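Local coordinates for Alpha/beta hydrolase fold-3 domain-containing protein (Enterococcus faecalis, PDB 2QRU) that is of unproven function but has the alpha/beta-hydrolase fold and probably acts as a hydrolase, with a phosphate ion bound at its presumed active site, at residues L46-E49 against L50-F54; L170-Y173 against L174-H177; E223-F226 against R227-K230; E248-F251 against L252-T255; P258-I261 against T262-Q266. All coordinates share one frame; numbering follows the deposited sequence.

How the contacts relate
Contact 4 (248-255) lies in the middle of the set and carries H249, the probable histidine of a Ser-His-Asp triad, next to a bound phosphate. Contacts 1 and 5, on helices 48-55 and 258-272, both pack against it, their centres about 13 Å and 12 Å from its centre; F264 of contact 5 also touches E49 and L50 of contact 1. Contact 3 reaches contact 4 from the loop after strand 213-218, V224 CG2 lying 3.5 Å from H249 CE1. Contact 2 touches none of the others: its nearest atoms are about 5 Å from contact 3 and about 6 Å from contact 4, yet Y176 approaches the phosphate.

Contact 1. Residues L46-E49 against L50-F54; sequences LPEE and LKELF. With EDO (1,2-ethanediol), chain E.
K51 reaches back to E48, and its side chain changes partners along the way. CB sits over the methyl CD2 of L46 at 3.8 Å, the two side chains crossing at about a right angle. Bends at chi2 (-91°) and chi3 (-68°) then bring the chain alongside E48, so that CE passes E48 OE1 and NZ forms a salt bridge with E48 OE2 at 3.1 Å, on the syn side of the carboxylate. In the conformer of E52 described, one of two, the same NZ also makes a salt bridge to the anti side of E52 OE2. An ethanediol hydroxyl, O2, donates to E48 OE2 at 2.9 Å. At the helix start, P47 is the N-cap of helix 48-55: its O takes a nearly straight hydrogen bond from K51 N (2.9 Å) and a weak one from L50 N. L46 CD1 meets L50 CD2 at 3.9 Å on the buried side, where L50 faces L252 and L267. E49 turns from the network to K256, its salt-bridge partner. In this conformer K51 NZ links two neighbouring carboxylates, E48 and E52, and its charge would probably offset their mutual repulsion.

Contact 2. Residues L170-Y173 against L174-H177; sequences LSRY and LLYH
Y173 and H177, one helical turn apart, meet ring to ring obliquely, with centroids 4.5 Å apart and planes inclined at 42°. The imidazole corner does the touching: H177 CD2 lies over one face of the tyrosine ring, toward its rim, and H177 NE2 comes within 3.4 Å of Y173 CE2. At another part of the phenol, L174 CD2 packs on Y173 CD1 at 3.5 Å. With CG anti to the backbone N (chi1 167°), Y173 carries its ring along the helix toward H177, whose backbone N bonds to Y173 O at 3.2 Å. A type I turn from L170 to Y173 leads into the helix. R172 O accepts a hydrogen bond from Y176 N at 3.3 Å and a weak one from L175 N, while a water spans S171 O and L174 N. The R172 guanidinium has L175 CD2 over one face, 3.9 Å from NH2, and is fixed by bonds to I39 O, A69 O, N71 and D159 O. Y173 also meets Y40 edge-to-face. The start of helix 173-181 is thus tied to the loops after strands 28-33 and 59-64, where Y176 approaches the bound phosphate.

Contact 3. Residues E223-F226 against R227-K230; sequences EVPF and RYSK
Over one face of the F226 ring lies the end of K230, with CE 3.8 Å from the ring centroid and 24° off the normal, a CH-pi contact displaced toward the rim; NZ continues to within 3.3 Å of F226 CZ. The Y228 ring has other neighbours. P225 CD sits at its edge, in the ring plane, 3.9 Å from Y228 CE2, and V224 CG1 approaches Y228 CD2 obliquely. R227 NH1 lies over one face of this phenol, while P225 CB packs against R227 CG. F226 CG stands between the backbone N and the carbonyl carbon (chi1 86°), and K230 runs fully extended beyond CG to cover the ring. Two backbone bonds start helix 227-235: Y228 N donates to P225 O and K230 N to F226 O. Farther out, Y228 OH is hydrogen-bonded to D135 and S229 OG to N129, while F226 rests on F241 and A217 of the central sheet. V224 touches H249, and its backbone N bonds to D221, both of the probable catalytic triad. The helix start is thus largely apolar, the lysine contributing its CE to CH-pi and dispersion contacts with the phenylalanine face.

Contact 4. Residues E248-F251 against L252-T255; sequences EHDF and LKQT. With PO4 (phosphate ion), chain B.
K253 crosses both E248 and D250 at about right angles. In the conformer described, one of two, its chain, bent at chi3 (-62°), passes D250 first, CG lying 3.3 Å from D250 OD2, and then brings NZ to the syn side of E248 OE1 for a salt bridge of 3.1 Å. The other oxygen of that carboxylate, E248 OE2, takes the backbone N-H of D250 at 2.7 Å from well above the carboxylate plane, so both glutamate oxygens then have a partner. D250 turns its own carboxylate to other partners, with OD1 bound by R103 and Y131. H249 serves a different group. Its NE2 donates at 3.0 Å to O1 of a phosphate, probably from the crystallisation liquor, which lies at the ring edge; NE2 is also hydrogen-bonded to S104, while ND1 bonds to D221. This is consistent with a Ser-His-Asp triad of S104, H249 and D221, with the histidine on the loop after the last strand, as in other alpha/beta hydrolases; the phosphate also accepts from the backbone N-H groups of G36, G37 and A105, consistent with an oxyanion hole. After H249 the chain makes an inverse gamma turn centred on D250 and enters a short 3-10 turn. There K253 N binds D250 O at 3.0 Å and Q254 N binds F251 O at 2.9 Å. A water accepts from E248 N and donates to Q254 OE1. F251 meets Y131 edge-to-face, and L252 packs on F264.

Contact 5. Residues P258-I261 against T262-Q266; sequences PSVI and TLFEQ. With EDO (1,2-ethanediol), chain C.
V260 and F264 make the apolar contact of this helical turn. The side chains run side by side, pointing the same way, and V260 CG1 touches F264 CE1 at 3.7 Å. CG1 stands anti to the backbone N (chi1 -177°), which sets that methyl toward the phenyl ring. A looser pairing occurs between I261 and E265, where I261 CG2 is 4.1 Å from E265 OE2 and the glutamate CG rests near I261 O. Backbone hydrogen bonds of the i to i+4 kind come next: T262 N to P258 O, L263 N to S259 O, F264 N to V260 O (2.8 Å) and E265 N to I261 O (3.1 Å). Among the hydroxyls, T262 OG1 lies 3.2 Å from P258 O, a carbonyl that already accepts the T262 N-H. S259 OG lies 2.9 Å from an ethanediol oxygen, O2, at the first turn, where D257 also binds the diol and accepts from S259 N. V260 and L263 cover F251, L263 continues onto strands 213-218 and 240-244, and F264 reaches helix 48-55 at E49 and L50. The helix is thus amphipathic: V260 and L263 are buried, whereas I261, T262 and E265 are exposed.

Contact 1. Residues L46-E49 against L50-F54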
loop_
_atom_site.group_PDB
_atom_site.type_symbol
_atom_site.label_atom_id
_atom_site.label_comp_id
_atom_site.label_asym_id
_atom_site.label_seq_id
_atom_site.Cartn_x
_atom_site.Cartn_y
_atom_site.Cartn_z
ATOM N N LEU A 46 5.489 8.978 -1.158
ATOM C CA LEU A 46 6.405 8.152 -1.959
ATOM C C LEU A 46 7.819 8.735 -1.861
ATOM O O LEU A 46 8.053 9.891 -2.260
ATOM C CB LEU A 46 5.944 8.114 -3.403
ATOM C CG LEU A 46 6.896 7.454 -4.419
ATOM C CD1 LEU A 46 7.187 5.974 -4.087
ATOM C CD2 LEU A 46 6.322 7.595 -5.815
ATOM N N PRO A 47 8.765 7.973 -1.272
ATOM C CA PRO A 47 10.134 8.498 -1.202
ATOM C C PRO A 47 10.786 8.708 -2.575
ATOM O O PRO A 47 10.601 7.878 -3.492
ATOM C CB PRO A 47 10.897 7.411 -0.447
ATOM C CG PRO A 47 9.838 6.728 0.381
ATOM C CD PRO A 47 8.645 6.678 -0.565
ATOM N N GLU A 48 11.539 9.812 -2.673
ATOM C CA GLU A 48 12.269 10.154 -3.884
ATOM C C GLU A 48 13.081 8.936 -4.369
ATOM O O GLU A 48 13.115 8.623 -5.576
ATOM C CB GLU A 48 13.197 11.352 -3.613
ATOM C CG GLU A 48 14.176 11.658 -4.743
ATOM C CD GLU A 48 13.501 12.085 -6.045
ATOM O OE1 GLU A 48 12.364 12.605 -5.996
ATOM O OE2 GLU A 48 14.135 11.926 -7.123
ATOM N N GLU A 49 13.723 8.243 -3.432
ATOM C CA GLU A 49 14.640 7.156 -3.779
ATOM C C GLU A 49 13.891 5.968 -4.369
ATOM O O GLU A 49 14.414 5.275 -5.282
ATOM C CB GLU A 49 15.454 6.692 -2.574
ATOM C CG GLU A 49 16.442 7.690 -2.045
ATOM C CD GLU A 49 15.819 8.739 -1.140
ATOM O OE1 GLU A 49 14.584 8.745 -0.930
ATOM O OE2 GLU A 49 16.584 9.593 -0.663
ATOM N N LEU A 50 12.686 5.713 -3.844
ATOM C CA LEU A 50 11.890 4.601 -4.354
ATOM C C LEU A 50 11.318 4.966 -5.722
ATOM O O LEU A 50 11.332 4.156 -6.667
ATOM C CB LEU A 50 10.785 4.219 -3.363
ATOM C CG LEU A 50 9.871 3.057 -3.765
ATOM C CD1 LEU A 50 10.683 1.767 -4.097
ATOM C CD2 LEU A 50 8.877 2.836 -2.625
ATOM N N LYS A 51 10.830 6.203 -5.845
ATOM C CA LYS A 51 10.369 6.695 -7.144
ATOM C C LYS A 51 11.490 6.521 -8.202
ATOM O O LYS A 51 11.255 6.008 -9.304
ATOM C CB LYS A 51 9.925 8.172 -7.028
ATOM C CG LYS A 51 9.382 8.786 -8.316
ATOM C CD LYS A 51 10.477 9.441 -9.134
ATOM C CE LYS A 51 11.002 10.668 -8.402
ATOM N NZ LYS A 51 11.954 11.454 -9.217
ATOM N N GLU A 52 12.715 6.871 -7.838
ATOM C CA GLU A 52 13.832 6.753 -8.780
ATOM C C GLU A 52 14.173 5.302 -9.125
ATOM O O GLU A 52 14.489 4.985 -10.286
ATOM C CB GLU A 52 15.038 7.505 -8.253
ATOM C CG GLU A 52 14.829 9.020 -8.287
ATOM C CD GLU A 52 14.949 9.602 -9.681
ATOM O OE1 GLU A 52 16.081 9.662 -10.198
ATOM O OE2 GLU A 52 13.917 10.011 -10.250
ATOM N N LEU A 53 14.068 4.403 -8.146
ATOM C CA LEU A 53 14.320 3.002 -8.435
ATOM C C LEU A 53 13.380 2.531 -9.559
ATOM O O LEU A 53 13.762 1.744 -10.433
ATOM C CB LEU A 53 14.149 2.205 -7.145
ATOM C CG LEU A 53 14.400 0.726 -7.165
ATOM C CD1 LEU A 53 14.850 0.272 -5.782
ATOM C CD2 LEU A 53 13.131 0.052 -7.535
ATOM N N PHE A 54 12.152 3.036 -9.566
ATOM C CA PHE A 54 11.230 2.635 -10.627
ATOM C C PHE A 54 11.497 3.368 -11.947
ATOM O O PHE A 54 11.632 2.723 -12.987
ATOM C CB PHE A 54 9.802 2.809 -10.190
ATOM C CG PHE A 54 9.400 1.827 -9.140
ATOM C CD1 PHE A 54 9.463 0.442 -9.394
ATOM C CD2 PHE A 54 8.887 2.264 -7.912
ATOM C CE1 PHE A 54 9.074 -0.463 -8.389
ATOM C CE2 PHE A 54 8.475 1.356 -6.920
ATOM C CZ PHE A 54 8.561 -0.005 -7.167
HETATM C C1 EDO E . 18.016 8.763 -6.250
HETATM O O1 EDO E . 18.170 7.711 -5.292
HETATM C C2 EDO E . 17.165 9.891 -5.676
HETATM O O2 EDO E . 16.824 10.810 -6.732
#

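Contact 2. Residues L170-Y173 against L174-H177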
loop_
_atom_site.group_PDB
_atom_site.type_symbol
_atom_site.label_atom_id
_atom_site.label_comp_id
_atom_site.label_asym_id
_atom_site.label_seq_id
_atom_site.Cartn_x
_atom_site.Cartn_y
_atom_site.Cartn_z
ATOM N N LEU A 170 -0.740 14.529 6.589
ATOM C CA LEU A 170 -0.846 13.509 7.634
ATOM C C LEU A 170 -1.642 13.981 8.857
ATOM O O LEU A 170 -1.348 13.606 9.994
ATOM C CB LEU A 170 0.545 12.981 8.040
ATOM C CG LEU A 170 1.558 12.760 6.904
ATOM C CD1 LEU A 170 2.854 12.114 7.391
ATOM C CD2 LEU A 170 0.946 11.922 5.800
ATOM N N SER A 171 -2.658 14.806 8.613
ATOM C CA SER A 171 -3.444 15.383 9.683
ATOM C C SER A 171 -4.321 14.337 10.387
ATOM O O SER A 171 -4.724 14.523 11.537
ATOM C CB SER A 171 -4.305 16.527 9.142
ATOM O OG SER A 171 -5.342 16.028 8.317
ATOM N N ARG A 172 -4.595 13.230 9.699
ATOM C CA ARG A 172 -5.452 12.185 10.259
ATOM C C ARG A 172 -4.632 11.128 11.016
ATOM O O ARG A 172 -5.183 10.128 11.500
ATOM C CB ARG A 172 -6.301 11.549 9.154
ATOM C CG ARG A 172 -7.208 12.532 8.385
ATOM C CD ARG A 172 -7.739 11.887 7.094
ATOM N NE ARG A 172 -8.532 10.695 7.385
ATOM C CZ ARG A 172 -9.823 10.709 7.740
ATOM N NH1 ARG A 172 -10.483 11.858 7.807
ATOM N NH2 ARG A 172 -10.466 9.565 8.013
ATOM N N TYR A 173 -3.317 11.361 11.115
ATOM C CA TYR A 173 -2.403 10.454 11.831
ATOM C C TYR A 173 -2.895 10.124 13.258
ATOM O O TYR A 173 -2.910 8.958 13.681
ATOM C CB TYR A 173 -0.975 11.044 11.841
ATOM C CG TYR A 173 -0.022 10.378 12.806
ATOM C CD1 TYR A 173 0.057 10.803 14.141
ATOM C CD2 TYR A 173 0.800 9.323 12.391
ATOM C CE1 TYR A 173 0.921 10.194 15.035
ATOM C CE2 TYR A 173 1.681 8.714 13.272
ATOM C CZ TYR A 173 1.735 9.152 14.586
ATOM O OH TYR A 173 2.595 8.547 15.471
ATOM N N LEU A 174 -3.318 11.148 13.994
ATOM C CA LEU A 174 -3.793 10.934 15.363
ATOM C C LEU A 174 -5.077 10.111 15.435
ATOM O O LEU A 174 -5.304 9.409 16.424
ATOM C CB LEU A 174 -3.980 12.266 16.116
ATOM C CG LEU A 174 -2.704 13.040 16.447
ATOM C CD1 LEU A 174 -2.953 14.187 17.403
ATOM C CD2 LEU A 174 -1.615 12.103 16.972
ATOM N N LEU A 175 -5.924 10.219 14.414
ATOM C CA LEU A 175 -7.196 9.490 14.419
ATOM C C LEU A 175 -6.911 7.994 14.350
ATOM O O LEU A 175 -7.544 7.181 15.036
ATOM C CB LEU A 175 -8.086 9.931 13.249
ATOM C CG LEU A 175 -9.517 9.366 13.218
ATOM C CD1 LEU A 175 -10.351 9.826 14.407
ATOM C CD2 LEU A 175 -10.190 9.749 11.910
ATOM N N TYR A 176 -5.936 7.650 13.517
ATOM C CA TYR A 176 -5.465 6.283 13.387
ATOM C C TYR A 176 -4.989 5.738 14.740
ATOM O O TYR A 176 -5.460 4.696 15.212
ATOM C CB TYR A 176 -4.344 6.240 12.347
ATOM C CG TYR A 176 -3.763 4.862 12.146
ATOM C CD1 TYR A 176 -4.577 3.787 11.788
ATOM C CD2 TYR A 176 -2.397 4.635 12.321
ATOM C CE1 TYR A 176 -4.029 2.494 11.583
ATOM C CE2 TYR A 176 -1.850 3.366 12.151
ATOM C CZ TYR A 176 -2.658 2.309 11.776
ATOM O OH TYR A 176 -2.073 1.074 11.608
ATOM N N HIS A 177 -4.076 6.459 15.382
ATOM C CA HIS A 177 -3.525 5.979 16.633
ATOM C C HIS A 177 -4.507 6.004 17.785
ATOM O O HIS A 177 -4.459 5.128 18.661
ATOM C CB HIS A 177 -2.201 6.653 16.929
ATOM C CG HIS A 177 -1.120 6.177 16.027
ATOM N ND1 HIS A 177 -0.391 5.040 16.288
ATOM C CD2 HIS A 177 -0.703 6.626 14.821
ATOM C CE1 HIS A 177 0.456 4.826 15.299
ATOM N NE2 HIS A 177 0.289 5.776 14.398
HETATM O O HOH W 1 -2.897 13.938 13.413
#

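Contact 3. Residues E223-F226 against R227-K230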
loop_
_atom_site.group_PDB
_atom_site.type_symbol
_atom_site.label_atom_id
_atom_site.label_comp_id
_atom_site.label_asym_id
_atom_site.label_seq_id
_atom_site.Cartn_x
_atom_site.Cartn_y
_atom_site.Cartn_z
ATOM N N GLU A 223 4.135 -3.074 14.406
ATOM C CA GLU A 223 2.821 -2.678 13.870
ATOM C C GLU A 223 2.154 -3.758 12.989
ATOM O O GLU A 223 0.930 -3.903 13.000
ATOM C CB GLU A 223 2.954 -1.352 13.110
ATOM C CG GLU A 223 3.654 -0.255 13.918
ATOM C CD GLU A 223 3.628 1.106 13.255
ATOM O OE1 GLU A 223 2.679 1.389 12.504
ATOM O OE2 GLU A 223 4.558 1.909 13.503
ATOM N N VAL A 224 2.962 -4.500 12.230
ATOM C CA VAL A 224 2.508 -5.642 11.441
ATOM C C VAL A 224 3.516 -6.779 11.658
ATOM O O VAL A 224 4.717 -6.568 11.434
ATOM C CB VAL A 224 2.500 -5.281 9.915
ATOM C CG1 VAL A 224 2.084 -6.492 9.054
ATOM C CG2 VAL A 224 1.630 -4.037 9.634
ATOM N N PRO A 225 3.055 -7.968 12.109
ATOM C CA PRO A 225 3.996 -9.074 12.305
ATOM C C PRO A 225 4.693 -9.394 10.981
ATOM O O PRO A 225 4.021 -9.559 9.948
ATOM C CB PRO A 225 3.103 -10.233 12.790
ATOM C CG PRO A 225 1.855 -9.555 13.310
ATOM C CD PRO A 225 1.672 -8.337 12.500
ATOM N N PHE A 226 6.028 -9.468 10.991
ATOM C CA PHE A 226 6.725 -9.643 9.700
ATOM C C PHE A 226 6.555 -11.023 9.075
ATOM O O PHE A 226 6.908 -11.225 7.902
ATOM C CB PHE A 226 8.187 -9.124 9.731
ATOM C CG PHE A 226 9.226 -10.109 10.224
ATOM C CD1 PHE A 226 9.042 -10.867 11.389
ATOM C CD2 PHE A 226 10.429 -10.218 9.537
ATOM C CE1 PHE A 226 10.080 -11.728 11.832
ATOM C CE2 PHE A 226 11.480 -11.046 9.983
ATOM C CZ PHE A 226 11.285 -11.812 11.106
ATOM N N ARG A 227 5.906 -11.940 9.816
ATOM C CA ARG A 227 5.501 -13.207 9.184
ATOM C C ARG A 227 4.647 -12.949 7.930
ATOM O O ARG A 227 4.587 -13.794 7.001
ATOM C CB ARG A 227 4.755 -14.107 10.171
ATOM C CG ARG A 227 3.445 -13.488 10.695
ATOM C CD ARG A 227 2.569 -14.535 11.447
ATOM N NE ARG A 227 1.328 -13.908 11.921
ATOM C CZ ARG A 227 0.212 -13.763 11.179
ATOM N NH1 ARG A 227 0.145 -14.228 9.911
ATOM N NH2 ARG A 227 -0.866 -13.167 11.718
ATOM N N TYR A 228 3.918 -11.830 7.905
ATOM C CA TYR A 228 3.089 -11.571 6.709
ATOM C C TYR A 228 3.960 -11.406 5.469
ATOM O O TYR A 228 3.657 -11.962 4.408
ATOM C CB TYR A 228 2.262 -10.307 6.885
ATOM C CG TYR A 228 1.006 -10.581 7.719
ATOM C CD1 TYR A 228 -0.092 -11.247 7.170
ATOM C CD2 TYR A 228 0.949 -10.182 9.043
ATOM C CE1 TYR A 228 -1.264 -11.519 7.941
ATOM C CE2 TYR A 228 -0.233 -10.437 9.828
ATOM C CZ TYR A 228 -1.321 -11.113 9.259
ATOM O OH TYR A 228 -2.475 -11.344 10.044
ATOM N N SER A 229 5.003 -10.581 5.605
ATOM C CA SER A 229 5.877 -10.374 4.456
ATOM C C SER A 229 6.665 -11.630 4.099
ATOM O O SER A 229 6.995 -11.832 2.940
ATOM C CB SER A 229 6.783 -9.151 4.678
ATOM O OG SER A 229 5.997 -7.966 4.648
ATOM N N LYS A 230 6.980 -12.461 5.087
ATOM C CA LYS A 230 7.579 -13.791 4.750
ATOM C C LYS A 230 6.624 -14.590 3.877
ATOM O O LYS A 230 7.035 -15.135 2.851
ATOM C CB LYS A 230 7.868 -14.635 5.994
ATOM C CG LYS A 230 8.994 -14.046 6.808
ATOM C CD LYS A 230 9.163 -14.841 8.076
ATOM C CE LYS A 230 10.269 -14.299 8.926
ATOM N NZ LYS A 230 10.250 -14.894 10.322
#

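Contact 4. Residues E248-F251 against L252-T255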
loop_
_atom_site.group_PDB
_atom_site.type_symbol
_atom_site.label_atom_id
_atom_site.label_comp_id
_atom_site.label_asym_id
_atom_site.label_seq_id
_atom_site.Cartn_x
_atom_site.Cartn_y
_atom_site.Cartn_z
ATOM N N GLU A 248 12.231 0.163 12.776
ATOM C CA GLU A 248 10.796 0.387 12.973
ATOM C C GLU A 248 10.029 -0.005 11.718
ATOM O O GLU A 248 10.576 0.003 10.608
ATOM C CB GLU A 248 10.524 1.860 13.287
ATOM C CG GLU A 248 9.046 2.229 13.580
ATOM C CD GLU A 248 8.395 3.118 12.475
ATOM O OE1 GLU A 248 8.914 4.246 12.240
ATOM O OE2 GLU A 248 7.342 2.735 11.908
ATOM N N HIS A 249 8.759 -0.361 11.927
ATOM C CA HIS A 249 7.812 -0.669 10.852
ATOM C C HIS A 249 8.040 0.085 9.531
ATOM O O HIS A 249 8.303 -0.533 8.471
ATOM C CB HIS A 249 6.387 -0.412 11.376
ATOM C CG HIS A 249 5.307 -0.552 10.342
ATOM N ND1 HIS A 249 5.049 -1.736 9.691
ATOM C CD2 HIS A 249 4.406 0.344 9.866
ATOM C CE1 HIS A 249 4.036 -1.568 8.861
ATOM N NE2 HIS A 249 3.634 -0.311 8.942
ATOM N N ASP A 250 7.914 1.416 9.574
ATOM C CA ASP A 250 7.768 2.163 8.323
ATOM C C ASP A 250 9.108 2.615 7.808
ATOM O O ASP A 250 9.372 3.821 7.710
ATOM C CB ASP A 250 6.825 3.369 8.510
ATOM C CG ASP A 250 6.401 4.001 7.181
ATOM O OD1 ASP A 250 6.423 3.345 6.105
ATOM O OD2 ASP A 250 6.023 5.182 7.208
ATOM N N PHE A 251 9.980 1.663 7.482
ATOM C CA PHE A 251 11.375 2.082 7.239
ATOM C C PHE A 251 11.616 2.843 5.926
ATOM O O PHE A 251 12.726 3.377 5.721
ATOM C CB PHE A 251 12.374 0.941 7.437
ATOM C CG PHE A 251 12.150 -0.236 6.514
ATOM C CD1 PHE A 251 12.549 -0.140 5.198
ATOM C CD2 PHE A 251 11.567 -1.430 6.983
ATOM C CE1 PHE A 251 12.374 -1.236 4.317
ATOM C CE2 PHE A 251 11.419 -2.518 6.112
ATOM C CZ PHE A 251 11.825 -2.414 4.801
ATOM N N LEU A 252 10.580 2.958 5.068
ATOM C CA LEU A 252 10.682 3.893 3.915
ATOM C C LEU A 252 10.819 5.376 4.346
ATOM O O LEU A 252 11.195 6.235 3.531
ATOM C CB LEU A 252 9.527 3.725 2.921
ATOM C CG LEU A 252 9.513 2.430 2.086
ATOM C CD1 LEU A 252 8.230 2.433 1.353
ATOM C CD2 LEU A 252 10.654 2.480 1.116
ATOM N N LYS A 253 10.548 5.667 5.616
ATOM C CA LYS A 253 10.810 7.015 6.167
ATOM C C LYS A 253 12.301 7.299 6.321
ATOM O O LYS A 253 12.718 8.477 6.444
ATOM C CB LYS A 253 10.134 7.176 7.517
ATOM C CG LYS A 253 8.627 7.231 7.454
ATOM C CD LYS A 253 8.063 7.620 8.796
ATOM C CE LYS A 253 8.422 6.591 9.871
ATOM N NZ LYS A 253 7.756 6.912 11.158
ATOM N N GLN A 254 13.102 6.229 6.318
ATOM C CA GLN A 254 14.561 6.343 6.554
ATOM C C GLN A 254 15.391 5.782 5.414
ATOM O O GLN A 254 16.191 4.856 5.611
ATOM C CB GLN A 254 15.017 5.598 7.816
ATOM C CG GLN A 254 14.278 5.828 9.078
ATOM C CD GLN A 254 14.594 4.725 10.089
ATOM O OE1 GLN A 254 13.692 4.049 10.588
ATOM N NE2 GLN A 254 15.882 4.521 10.363
ATOM N N THR A 255 15.234 6.366 4.232
ATOM C CA THR A 255 15.883 5.843 3.025
ATOM C C THR A 255 17.407 5.978 3.034
ATOM O O THR A 255 18.094 5.382 2.205
ATOM C CB THR A 255 15.344 6.526 1.760
ATOM O OG1 THR A 255 15.590 7.940 1.851
ATOM C CG2 THR A 255 13.870 6.233 1.592
HETATM P P PO4 B . 0.825 2.111 8.000
HETATM O O1 PO4 B . 0.903 0.824 8.808
HETATM O O2 PO4 B . 0.291 3.206 8.916
HETATM O O3 PO4 B . 2.219 2.578 7.574
HETATM O O4 PO4 B . -0.050 1.856 6.784
HETATM O O HOH W 2 13.790 2.587 13.193
HETATM O O HOH W 3 11.412 2.787 10.321
#

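Contact 5. Residues P258-I261 against T262-Q266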
loop_
_atom_site.group_PDB
_atom_site.type_symbol
_atom_site.label_atom_id
_atom_site.label_comp_id
_atom_site.label_asym_id
_atom_site.label_seq_id
_atom_site.Cartn_x
_atom_site.Cartn_y
_atom_site.Cartn_z
ATOM N N PRO A 258 21.708 2.715 6.275
ATOM C CA PRO A 258 22.524 1.761 5.497
ATOM C C PRO A 258 21.773 0.474 5.147
ATOM O O PRO A 258 21.982 -0.061 4.068
ATOM C CB PRO A 258 23.728 1.476 6.414
ATOM C CG PRO A 258 23.814 2.648 7.267
ATOM C CD PRO A 258 22.419 3.153 7.497
ATOM N N SER A 259 20.940 -0.018 6.064
ATOM C CA SER A 259 20.155 -1.227 5.834
ATOM C C SER A 259 19.159 -1.007 4.720
ATOM O O SER A 259 18.950 -1.908 3.902
ATOM C CB SER A 259 19.420 -1.657 7.105
ATOM O OG SER A 259 20.374 -2.053 8.068
ATOM N N VAL A 260 18.558 0.192 4.680
ATOM C CA VAL A 260 17.551 0.496 3.653
ATOM C C VAL A 260 18.255 0.718 2.302
ATOM O O VAL A 260 17.719 0.324 1.240
ATOM C CB VAL A 260 16.667 1.714 4.021
ATOM C CG1 VAL A 260 15.594 1.933 2.963
ATOM C CG2 VAL A 260 16.010 1.534 5.412
ATOM N N ILE A 261 19.445 1.328 2.346
ATOM C CA ILE A 261 20.240 1.493 1.121
ATOM C C ILE A 261 20.564 0.132 0.520
ATOM O O ILE A 261 20.391 -0.069 -0.691
ATOM C CB ILE A 261 21.498 2.353 1.340
ATOM C CG1 ILE A 261 21.066 3.798 1.545
ATOM C CG2 ILE A 261 22.425 2.262 0.095
ATOM C CD1 ILE A 261 22.165 4.705 2.070
ATOM N N THR A 262 20.986 -0.815 1.356
ATOM C CA THR A 262 21.259 -2.173 0.878
ATOM C C THR A 262 20.015 -2.868 0.299
ATOM O O THR A 262 20.055 -3.476 -0.773
ATOM C CB THR A 262 21.890 -3.041 1.972
ATOM O OG1 THR A 262 23.158 -2.481 2.327
ATOM C CG2 THR A 262 22.139 -4.462 1.449
ATOM N N LEU A 263 18.910 -2.749 1.010
ATOM C CA LEU A 263 17.658 -3.291 0.533
ATOM C C LEU A 263 17.285 -2.680 -0.836
ATOM O O LEU A 263 16.846 -3.411 -1.741
ATOM C CB LEU A 263 16.584 -3.012 1.571
ATOM C CG LEU A 263 15.199 -3.480 1.171
ATOM C CD1 LEU A 263 15.116 -5.028 1.161
ATOM C CD2 LEU A 263 14.309 -2.848 2.178
ATOM N N PHE A 264 17.482 -1.368 -1.012
ATOM C CA PHE A 264 17.163 -0.769 -2.327
ATOM C C PHE A 264 18.048 -1.326 -3.455
ATOM O O PHE A 264 17.564 -1.525 -4.595
ATOM C CB PHE A 264 17.257 0.744 -2.268
ATOM C CG PHE A 264 15.998 1.395 -1.794
ATOM C CD1 PHE A 264 15.203 0.803 -0.805
ATOM C CD2 PHE A 264 15.575 2.573 -2.362
ATOM C CE1 PHE A 264 14.037 1.419 -0.367
ATOM C CE2 PHE A 264 14.384 3.187 -1.926
ATOM C CZ PHE A 264 13.651 2.617 -0.914
ATOM N N GLU A 265 19.294 -1.643 -3.142
ATOM C CA GLU A 265 20.181 -2.295 -4.128
ATOM C C GLU A 265 19.596 -3.660 -4.525
ATOM O O GLU A 265 19.608 -4.020 -5.700
ATOM C CB GLU A 265 21.601 -2.475 -3.585
ATOM C CG GLU A 265 22.286 -1.173 -3.310
ATOM C CD GLU A 265 23.618 -1.353 -2.598
ATOM O OE1 GLU A 265 23.959 -2.500 -2.202
ATOM O OE2 GLU A 265 24.315 -0.321 -2.429
ATOM N N GLN A 266 19.101 -4.400 -3.535
ATOM C CA GLN A 266 18.459 -5.716 -3.759
ATOM C C GLN A 266 17.222 -5.590 -4.634
ATOM O O GLN A 266 17.043 -6.360 -5.603
ATOM C CB GLN A 266 18.132 -6.415 -2.441
ATOM C CG GLN A 266 19.396 -6.899 -1.713
ATOM C CD GLN A 266 19.156 -7.241 -0.245
ATOM O OE1 GLN A 266 18.122 -6.918 0.340
ATOM N NE2 GLN A 266 20.159 -7.856 0.371
HETATM C C1 EDO C . 21.319 0.878 12.202
HETATM O O1 EDO C . 20.325 1.915 12.276
HETATM C C2 EDO C . 21.436 0.340 10.776
HETATM O O2 EDO C . 20.239 -0.378 10.437
#